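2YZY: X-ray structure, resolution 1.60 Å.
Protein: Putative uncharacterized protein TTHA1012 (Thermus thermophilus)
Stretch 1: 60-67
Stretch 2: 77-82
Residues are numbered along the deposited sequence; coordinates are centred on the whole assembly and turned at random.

Stretch 1 60-67: PGSLEGNF
Stretch 2, residues 77-82: NYLYLT

The two stretches belong to one chain and meet through an antiparallel pairing, burying 391 Å² counted over both sides. Stretch 1 is largely irregular and enters a strand at Phe-67; stretch 2 is in a strand at Asn-77 to Leu-79, which begins earlier in the chain; Leu-79 has phi/psi -107/106. Phe-67 (-155/157) and Tyr-78 (-93/127) form an antiparallel hydrogen-bonded bridge with their CA atoms 5.2 Å apart, and one step on, the CA atoms of Asn-66 and Leu-79 are 4.9 Å apart. The bridge closes in both directions: Tyr-78 N donates to Phe-67 O at 2.8 Å (N-H...O 162°), and Phe-67 N donates to Tyr-78 O at the longer distance of 3.2 Å (152°).

Before the bridge, stretch 1 folds back on itself. The peptide bond preceding Pro-60 is cis, and Pro-60 O accepts from Leu-63 N at 2.9 Å and, weakly, from Glu-64 N, also at 2.9 Å. A type II turn then runs from Leu-63 to Asn-66, closed by Asn-66 N to Leu-63 O at 2.8 Å. Its central residues are Glu-64 (-49/120) and Gly-65 (97/-18). Glycine suits the latter position twice over: a CB there would be jammed against the carbonyl O of Glu-64, and it would also lie 2.7 Å from Tyr-80 CG.

Beyond the bridge, a side chain takes over the backbone's bonding role. Asn-66, with chi1 -69° (m) and chi2 11°, has a CA-to-CB bond that points sideways, but its amide end reaches stretch 2, where OD1 accepts from Tyr-80 N at 2.8 Å (158°). The backbone NH of Tyr-80 thus takes its partner from a side chain rather than from the backbone of stretch 1. Asn-66 ND2 lies 3.7 Å from Leu-79 CD2.

Aromatic contacts dominate the face of the sheet carrying Phe-67 and Tyr-78. Phe-67 adopts chi1 68° (p) and chi2 81°, Tyr-78 chi1 -178° (t) and chi2 66°. The Phe-67 ring lies across the root of its neighbour, so that Tyr-78 CB sits 3.5 Å from the Phe-67 ring centroid, only 15° off the normal, in a CH-pi contact. The two rings are near parallel (28°) but slid apart, with centroids 5.1 Å from each other and little overlap; Phe-67 CE2 approaches Tyr-78 CD2 to 3.5 Å. Gly-65 O lies at the edge of the Tyr-78 ring, 4.0 Å from CD2.

Tyr-80 (chi1 -171°, t; chi2 88°) directs its CA-to-CB bond toward the turn, placing CB 3.6 Å from Gly-65 C and 3.7 Å from Glu-64 O, while the end of its side chain leads away. Leu-81 (m, t) makes a looser contact, CD1 to Gly-61 O at 4.3 Å.

Two waters complete the junction. Water 1 accepts from Leu-81 N at 2.9 Å and can donate to Asn-66 OD1 at 2.8 Å, linking the stretches beside the direct hydrogen bond from Tyr-80 N to Asn-66 OD1. Water 2 can donate to Phe-67 O and to Asn-77 OD1, each 3.2 Å from its oxygen.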

# COMPACT_ATOMS: atom_id res chain seq x y z
N PRO A 60 -4.82 13.77 -1.85
CA PRO A 60 -5.24 15.16 -1.95
C PRO A 60 -6.57 15.35 -2.68
O PRO A 60 -7.22 14.38 -3.06
CB PRO A 60 -4.08 15.81 -2.69
CG PRO A 60 -3.69 14.74 -3.65
CD PRO A 60 -3.72 13.49 -2.80
N GLY A 61 -6.96 16.61 -2.86
CA GLY A 61 -8.21 16.92 -3.53
C GLY A 61 -8.38 16.30 -4.90
O GLY A 61 -9.49 15.95 -5.29
N SER A 62 -7.28 16.16 -5.63
CA SER A 62 -7.32 15.58 -6.97
C SER A 62 -7.65 14.09 -6.96
O SER A 62 -8.09 13.55 -7.98
CB SER A 62 -5.99 15.79 -7.68
OG SER A 62 -4.93 15.15 -6.98
N LEU A 63 -7.45 13.42 -5.83
CA LEU A 63 -7.73 11.99 -5.73
C LEU A 63 -8.90 11.65 -4.82
O LEU A 63 -9.38 10.52 -4.81
CB LEU A 63 -6.49 11.23 -5.22
CG LEU A 63 -5.18 11.37 -5.99
CD1 LEU A 63 -4.14 10.43 -5.39
CD2 LEU A 63 -5.39 11.04 -7.45
N GLU A 64 -9.37 12.63 -4.06
CA GLU A 64 -10.48 12.43 -3.13
C GLU A 64 -11.66 11.71 -3.78
O GLU A 64 -12.23 12.21 -4.76
CB GLU A 64 -10.92 13.78 -2.57
CG GLU A 64 -11.97 13.70 -1.46
CD GLU A 64 -12.47 15.07 -1.05
OE1 GLU A 64 -11.64 15.93 -0.70
OE2 GLU A 64 -13.70 15.29 -1.07
N GLY A 65 -12.03 10.55 -3.24
CA GLY A 65 -13.15 9.80 -3.80
C GLY A 65 -12.77 8.71 -4.78
O GLY A 65 -13.58 7.82 -5.06
N ASN A 66 -11.55 8.77 -5.30
CA ASN A 66 -11.07 7.76 -6.24
C ASN A 66 -10.82 6.46 -5.49
O ASN A 66 -10.66 6.44 -4.28
CB ASN A 66 -9.72 8.17 -6.85
CG ASN A 66 -9.83 9.34 -7.80
OD1 ASN A 66 -10.87 10.00 -7.87
ND2 ASN A 66 -8.75 9.61 -8.53
N PHE A 67 -10.79 5.36 -6.23
CA PHE A 67 -10.45 4.09 -5.63
C PHE A 67 -9.89 3.17 -6.69
O PHE A 67 -10.12 3.37 -7.89
CB PHE A 67 -11.65 3.45 -4.89
CG PHE A 67 -12.77 3.00 -5.78
CD1 PHE A 67 -12.70 1.77 -6.45
CD2 PHE A 67 -13.93 3.76 -5.90
CE1 PHE A 67 -13.77 1.33 -7.23
CE2 PHE A 67 -15.00 3.33 -6.68
CZ PHE A 67 -14.92 2.10 -7.34
N ASN A 77 -9.62 1.41 -11.94
CA ASN A 77 -9.26 2.69 -11.35
C ASN A 77 -10.43 3.63 -11.54
O ASN A 77 -10.74 4.04 -12.65
CB ASN A 77 -8.00 3.27 -12.01
CG ASN A 77 -6.73 2.71 -11.41
OD1 ASN A 77 -6.38 3.03 -10.27
ND2 ASN A 77 -6.04 1.87 -12.16
N TYR A 78 -11.11 3.94 -10.44
CA TYR A 78 -12.25 4.85 -10.50
C TYR A 78 -11.78 6.27 -10.22
O TYR A 78 -11.12 6.54 -9.21
CB TYR A 78 -13.33 4.45 -9.49
CG TYR A 78 -14.54 5.35 -9.56
CD1 TYR A 78 -15.35 5.36 -10.70
CD2 TYR A 78 -14.84 6.24 -8.53
CE1 TYR A 78 -16.43 6.23 -10.82
CE2 TYR A 78 -15.92 7.12 -8.64
CZ TYR A 78 -16.71 7.11 -9.78
OH TYR A 78 -17.77 7.99 -9.91
N LEU A 79 -12.12 7.17 -11.14
CA LEU A 79 -11.76 8.58 -11.02
C LEU A 79 -13.06 9.29 -10.68
O LEU A 79 -13.94 9.47 -11.53
CB LEU A 79 -11.19 9.07 -12.35
CG LEU A 79 -10.05 8.20 -12.89
CD1 LEU A 79 -9.59 8.74 -14.25
CD2 LEU A 79 -8.89 8.17 -11.89
N TYR A 80 -13.18 9.71 -9.43
CA TYR A 80 -14.39 10.34 -8.92
C TYR A 80 -14.89 11.58 -9.66
O TYR A 80 -16.05 11.63 -10.07
CB TYR A 80 -14.20 10.68 -7.44
CG TYR A 80 -15.47 11.15 -6.76
CD1 TYR A 80 -16.36 10.24 -6.18
CD2 TYR A 80 -15.79 12.50 -6.72
CE1 TYR A 80 -17.53 10.67 -5.57
CE2 TYR A 80 -16.96 12.94 -6.11
CZ TYR A 80 -17.83 12.03 -5.54
OH TYR A 80 -18.98 12.48 -4.95
N LEU A 81 -14.02 12.57 -9.84
CA LEU A 81 -14.44 13.81 -10.49
C LEU A 81 -14.85 13.67 -11.95
O LEU A 81 -15.65 14.46 -12.44
CB LEU A 81 -13.35 14.87 -10.33
CG LEU A 81 -13.21 15.38 -8.89
CD1 LEU A 81 -11.94 16.21 -8.77
CD2 LEU A 81 -14.44 16.19 -8.50
N THR A 82 -14.33 12.66 -12.64
CA THR A 82 -14.70 12.45 -14.04
C THR A 82 -15.67 11.29 -14.20
O THR A 82 -16.14 11.01 -15.30
CB THR A 82 -13.46 12.18 -14.92
OG1 THR A 82 -12.83 10.96 -14.49
CG2 THR A 82 -12.45 13.32 -14.80
O HOH W 1 -11.35 12.59 -8.76
O HOH W 2 -8.04 5.50 -8.97